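Local coordinates for aspartate-semialdehyde dehydrogenase 2 (Vibrio cholerae, PDB 2R00), which catalyses the NADPH-dependent reductive dephosphorylation of L-aspartyl-4-phosphate to L-aspartate-semialdehyde, an early step in lysine, threonine and methionine biosynthesis, at residues A[11-24]-A[41-55]. Numbering follows the deposited sequence.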
loop_
_atom_site.group_PDB
_atom_site.type_symbol
_atom_site.label_atom_id
_atom_site.label_comp_id
_atom_site.label_asym_id
_atom_site.label_seq_id
_atom_site.Cartn_x
_atom_site.Cartn_y
_atom_site.Cartn_z
ATOM N N ALA A 11 5.325 25.502 21.465
ATOM C CA ALA A 11 4.008 26.111 21.251
ATOM C C ALA A 11 3.821 26.801 19.897
ATOM O O ALA A 11 2.683 26.991 19.458
ATOM C CB ALA A 11 3.701 27.077 22.370
ATOM N N THR A 12 4.918 27.184 19.249
ATOM C CA THR A 12 4.841 27.863 17.953
ATOM C C THR A 12 4.960 26.892 16.776
ATOM O O THR A 12 4.835 27.287 15.610
ATOM C CB THR A 12 5.875 29.018 17.828
ATOM O OG1 THR A 12 7.206 28.503 17.956
ATOM C CG2 THR A 12 5.646 30.063 18.911
ATOM N N GLY A 13 5.205 25.623 17.080
ATOM C CA GLY A 13 5.186 24.580 16.057
ATOM C C GLY A 13 3.766 24.139 15.754
ATOM O O GLY A 13 2.842 24.406 16.535
ATOM N N ALA A 14 3.596 23.445 14.630
ATOM C CA ALA A 14 2.277 23.026 14.165
ATOM C C ALA A 14 1.555 22.075 15.121
ATOM O O ALA A 14 0.335 22.188 15.309
ATOM C CB ALA A 14 2.370 22.425 12.772
ATOM N N VAL A 15 2.290 21.133 15.723
ATOM C CA VAL A 15 1.653 20.225 16.673
ATOM C C VAL A 15 1.311 20.970 17.965
ATOM O O VAL A 15 0.224 20.790 18.513
ATOM C CB VAL A 15 2.493 18.973 16.987
ATOM C CG1 VAL A 15 1.737 18.075 17.953
ATOM C CG2 VAL A 15 2.842 18.214 15.711
ATOM N N GLY A 16 2.244 21.797 18.438
ATOM C CA GLY A 16 2.045 22.599 19.648
ATOM C C GLY A 16 0.824 23.498 19.522
ATOM O O GLY A 16 0.019 23.594 20.449
ATOM N N GLU A 17 0.674 24.128 18.358
ATOM C CA GLU A 17 -0.494 24.983 18.074
ATOM C C GLU A 17 -1.770 24.153 18.042
ATOM O O GLU A 17 -2.826 24.590 18.529
ATOM C CB GLU A 17 -0.315 25.735 16.756
ATOM C CG GLU A 17 0.627 26.928 16.850
ATOM C CD GLU A 17 0.811 27.658 15.527
ATOM O OE1 GLU A 17 1.263 28.832 15.552
ATOM O OE2 GLU A 17 0.520 27.062 14.462
ATOM N N THR A 18 -1.662 22.941 17.494
ATOM C CA THR A 18 -2.800 22.020 17.463
ATOM C C THR A 18 -3.175 21.558 18.872
ATOM O O THR A 18 -4.358 21.426 19.186
ATOM C CB THR A 18 -2.551 20.821 16.509
ATOM O OG1 THR A 18 -2.156 21.312 15.222
ATOM C CG2 THR A 18 -3.815 19.980 16.349
ATOM N N MET A 19 -2.175 21.327 19.725
ATOM C CA MET A 19 -2.426 20.951 21.122
ATOM C C MET A 19 -3.276 21.989 21.872
ATOM O O MET A 19 -4.202 21.633 22.596
ATOM C CB MET A 19 -1.115 20.676 21.864
ATOM C CG MET A 19 -0.496 19.329 21.521
ATOM S SD MET A 19 1.160 19.184 22.191
ATOM C CE MET A 19 1.430 17.411 22.041
ATOM N N LEU A 20 -2.952 23.266 21.696
ATOM C CA LEU A 20 -3.754 24.346 22.272
ATOM C C LEU A 20 -5.214 24.247 21.796
ATOM O O LEU A 20 -6.135 24.279 22.617
ATOM C CB LEU A 20 -3.128 25.714 21.939
ATOM C CG LEU A 20 -3.825 27.027 22.333
ATOM C CD1 LEU A 20 -2.787 28.137 22.457
ATOM C CD2 LEU A 20 -4.866 27.423 21.302
ATOM N N GLU A 21 -5.411 24.102 20.482
ATOM C CA GLU A 21 -6.755 23.938 19.891
ATOM C C GLU A 21 -7.528 22.749 20.449
ATOM O O GLU A 21 -8.744 22.838 20.676
ATOM C CB GLU A 21 -6.669 23.773 18.377
ATOM C CG GLU A 21 -6.205 25.003 17.631
ATOM C CD GLU A 21 -6.018 24.740 16.141
ATOM O OE1 GLU A 21 -5.214 25.458 15.515
ATOM O OE2 GLU A 21 -6.666 23.814 15.592
ATOM N N VAL A 22 -6.828 21.633 20.649
ATOM C CA VAL A 22 -7.457 20.422 21.162
ATOM C C VAL A 22 -7.844 20.572 22.636
ATOM O O VAL A 22 -8.927 20.170 23.021
ATOM C CB VAL A 22 -6.601 19.144 20.897
ATOM C CG1 VAL A 22 -7.222 17.921 21.560
ATOM C CG2 VAL A 22 -6.441 18.910 19.387
ATOM N N LEU A 23 -6.963 21.160 23.445
ATOM C CA LEU A 23 -7.271 21.464 24.845
ATOM C C LEU A 23 -8.529 22.328 24.973
ATOM O O LEU A 23 -9.354 22.121 25.869
ATOM C CB LEU A 23 -6.085 22.159 25.528
ATOM C CG LEU A 23 -4.866 21.298 25.909
ATOM C CD1 LEU A 23 -3.671 22.179 26.305
ATOM C CD2 LEU A 23 -5.203 20.312 27.016
ATOM N N GLN A 24 -8.666 23.286 24.069
ATOM C CA GLN A 24 -9.843 24.143 24.023
ATOM C C GLN A 24 -11.094 23.351 23.575
ATOM O O GLN A 24 -12.087 23.276 24.309
ATOM C CB GLN A 24 -9.559 25.340 23.119
ATOM C CG GLN A 24 -10.703 26.324 22.987
ATOM C CD GLN A 24 -10.301 27.527 22.181
ATOM O OE1 GLN A 24 -9.662 28.439 22.693
ATOM N NE2 GLN A 24 -10.676 27.541 20.904
ATOM N N SER A 41 10.931 32.881 19.451
ATOM C CA SER A 41 9.468 32.844 19.387
ATOM C C SER A 41 8.809 33.619 20.521
ATOM O O SER A 41 7.592 33.850 20.500
ATOM C CB SER A 41 8.978 31.397 19.428
ATOM O OG SER A 41 9.271 30.718 18.226
ATOM N N GLU A 42 9.615 34.011 21.502
ATOM C CA GLU A 42 9.136 34.685 22.705
ATOM C C GLU A 42 8.339 35.956 22.403
ATOM O O GLU A 42 8.761 36.790 21.599
ATOM C CB GLU A 42 10.308 35.009 23.638
ATOM C CG GLU A 42 9.875 35.607 24.965
ATOM C CD GLU A 42 11.004 35.735 25.967
ATOM O OE1 GLU A 42 10.725 35.551 27.179
ATOM O OE2 GLU A 42 12.154 36.015 25.542
ATOM N N GLY A 43 7.189 36.090 23.058
ATOM C CA GLY A 43 6.348 37.272 22.903
ATOM C C GLY A 43 5.190 37.108 21.934
ATOM O O GLY A 43 4.306 37.964 21.880
ATOM N N LYS A 44 5.187 36.029 21.154
ATOM C CA LYS A 44 4.054 35.754 20.270
ATOM C C LYS A 44 2.798 35.451 21.095
ATOM O O LYS A 44 2.888 34.881 22.187
ATOM C CB LYS A 44 4.346 34.610 19.303
ATOM C CG LYS A 44 3.437 34.652 18.080
ATOM C CD LYS A 44 3.430 33.362 17.282
ATOM C CE LYS A 44 2.421 33.442 16.123
ATOM N NZ LYS A 44 1.089 34.008 16.532
ATOM N N THR A 45 1.635 35.848 20.585
ATOM C CA THR A 45 0.407 35.690 21.348
ATOM C C THR A 45 -0.601 34.756 20.694
ATOM O O THR A 45 -0.718 34.711 19.468
ATOM C CB THR A 45 -0.258 37.037 21.662
ATOM O OG1 THR A 45 -0.407 37.792 20.453
ATOM C CG2 THR A 45 0.574 37.821 22.666
ATOM N N TYR A 46 -1.312 34.017 21.545
ATOM C CA TYR A 46 -2.362 33.089 21.137
ATOM C C TYR A 46 -3.607 33.281 21.999
ATOM O O TYR A 46 -3.512 33.721 23.150
ATOM C CB TYR A 46 -1.873 31.640 21.266
ATOM C CG TYR A 46 -0.810 31.260 20.256
ATOM C CD1 TYR A 46 0.541 31.391 20.563
ATOM C CD2 TYR A 46 -1.160 30.776 18.992
ATOM C CE1 TYR A 46 1.524 31.041 19.642
ATOM C CE2 TYR A 46 -0.194 30.430 18.071
ATOM C CZ TYR A 46 1.147 30.563 18.403
ATOM O OH TYR A 46 2.113 30.221 17.493
ATOM N N ARG A 47 -4.767 32.936 21.444
ATOM C CA ARG A 47 -6.026 33.022 22.180
ATOM C C ARG A 47 -6.463 31.632 22.615
ATOM O O ARG A 47 -6.586 30.735 21.786
ATOM C CB ARG A 47 -7.115 33.665 21.312
ATOM C CG ARG A 47 -8.439 33.885 22.028
ATOM C CD ARG A 47 -9.359 34.767 21.191
ATOM N NE ARG A 47 -10.691 34.876 21.779
ATOM C CZ ARG A 47 -11.078 35.867 22.581
ATOM N NH1 ARG A 47 -10.234 36.851 22.891
ATOM N NH2 ARG A 47 -12.316 35.873 23.071
ATOM N N PHE A 48 -6.713 31.469 23.910
ATOM C CA PHE A 48 -7.112 30.179 24.449
ATOM C C PHE A 48 -8.208 30.358 25.484
ATOM O O PHE A 48 -8.017 31.066 26.477
ATOM C CB PHE A 48 -5.898 29.459 25.066
ATOM C CG PHE A 48 -6.251 28.225 25.830
ATOM C CD1 PHE A 48 -6.409 28.270 27.212
ATOM C CD2 PHE A 48 -6.431 27.009 25.171
ATOM C CE1 PHE A 48 -6.732 27.127 27.930
ATOM C CE2 PHE A 48 -6.758 25.864 25.876
ATOM C CZ PHE A 48 -6.915 25.919 27.260
ATOM N N ASN A 49 -9.345 29.701 25.256
ATOM C CA ASN A 49 -10.519 29.848 26.118
ATOM C C ASN A 49 -10.898 31.324 26.357
ATOM O O ASN A 49 -11.269 31.714 27.470
ATOM C CB ASN A 49 -10.324 29.098 27.443
ATOM C CG ASN A 49 -10.517 27.588 27.305
ATOM O OD1 ASN A 49 -11.123 27.110 26.346
ATOM N ND2 ASN A 49 -10.019 26.833 28.283
ATOM N N GLY A 50 -10.782 32.132 25.304
ATOM C CA GLY A 50 -11.123 33.554 25.354
ATOM C C GLY A 50 -10.104 34.463 26.030
ATOM O O GLY A 50 -10.346 35.669 26.174
ATOM N N LYS A 51 -8.972 33.886 26.439
ATOM C CA LYS A 51 -7.896 34.622 27.106
ATOM C C LYS A 51 -6.625 34.649 26.247
ATOM O O LYS A 51 -6.391 33.744 25.433
ATOM C CB LYS A 51 -7.600 34.013 28.481
ATOM C CG LYS A 51 -8.816 33.896 29.404
ATOM C CD LYS A 51 -8.390 33.593 30.833
ATOM C CE LYS A 51 -9.594 33.333 31.734
ATOM N NZ LYS A 51 -9.172 33.024 33.137
ATOM N N THR A 52 -5.815 35.693 26.417
ATOM C CA THR A 52 -4.551 35.815 25.687
ATOM C C THR A 52 -3.419 35.091 26.427
ATOM O O THR A 52 -3.263 35.240 27.638
ATOM C CB THR A 52 -4.182 37.294 25.454
ATOM O OG1 THR A 52 -5.225 37.908 24.700
ATOM C CG2 THR A 52 -2.867 37.436 24.669
ATOM N N VAL A 53 -2.648 34.295 25.691
ATOM C CA VAL A 53 -1.481 33.621 26.252
ATOM C C VAL A 53 -0.225 34.031 25.482
ATOM O O VAL A 53 -0.211 34.001 24.250
ATOM C CB VAL A 53 -1.638 32.075 26.260
ATOM C CG1 VAL A 53 -0.589 31.454 27.179
ATOM C CG2 VAL A 53 -3.029 31.665 26.731
ATOM N N ARG A 54 0.822 34.420 26.213
ATOM C CA ARG A 54 2.068 34.877 25.598
ATOM C C ARG A 54 3.175 33.825 25.688
ATOM O O ARG A 54 3.500 33.343 26.778
ATOM C CB ARG A 54 2.545 36.188 26.233
ATOM C CG ARG A 54 3.769 36.805 25.544
ATOM C CD ARG A 54 4.156 38.174 26.130
ATOM N NE ARG A 54 2.997 39.036 26.387
ATOM C CZ ARG A 54 2.437 39.861 25.503
ATOM N NH1 ARG A 54 2.920 39.981 24.262
ATOM N NH2 ARG A 54 1.382 40.580 25.870
ATOM N N VAL A 55 3.767 33.502 24.541
ATOM C CA VAL A 55 4.903 32.566 24.484
ATOM C C VAL A 55 6.089 33.149 25.262
ATOM O O VAL A 55 6.423 34.329 25.112
ATOM C CB VAL A 55 5.310 32.239 23.025
ATOM C CG1 VAL A 55 6.496 31.266 22.972
ATOM C CG2 VAL A 55 4.117 31.673 22.243
HETATM O O HOH W 1 -9.803 23.980 27.943
HETATM O O HOH W 2 -10.709 31.007 22.389
#
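Tyr-46 and Phe-48, two residues apart on strand 45-48, both pack on helix 14-24, and Tyr-46 also reaches Thr-12 in the loop before it; their beta hairpin, whose strand 45-48 edges the sheet, lies beside the first helix of a Rossmann-type domain. The Tyr-46 ring reaches the helix with its rim: OH donates to Glu-17 OE1 at 2.5 Å, using the anti lone pair of that oxygen, with carboxylate and ring planes 72° apart. Lys-44 NZ lies over one face of the ring, toward its rim, without touching the carboxylate, though its charge may favour the anionic form of Glu-17. Deeper in, Leu-20 bridges both aromatics, CD1 touching Tyr-46 CB at 3.8 Å and CG touching Phe-48 CD2 at 3.9 Å. Phe-48 turns its ring onto the helix by setting CG opposite the backbone N (chi1 171°), and CE2 lies 3.8 Å from Leu-23 CB, while Leu-20 O also lies at the ring edge. Toward the C-terminal end of the helix segment, the extended Gln-24 chain carries OE1 to Asn-49 N (2.9 Å), gripping the type I' turn; one water links Gln-24 OE1 to Gly-50 N, another Leu-23 O to Asn-49 ND2. Before the helix, Thr-12 OG1 hydrogen-bonds Ser-41 OG, joining two loops predicted to bind NADP(+). Strand 30-37 completes the core, its Leu-35 against Tyr-46 and its Val-30 and Leu-33 against Phe-48; Ile-8 of strand 4-9 backs Leu-20 and Leu-23, and helix 316-335 packs against Thr-18 and Val-22.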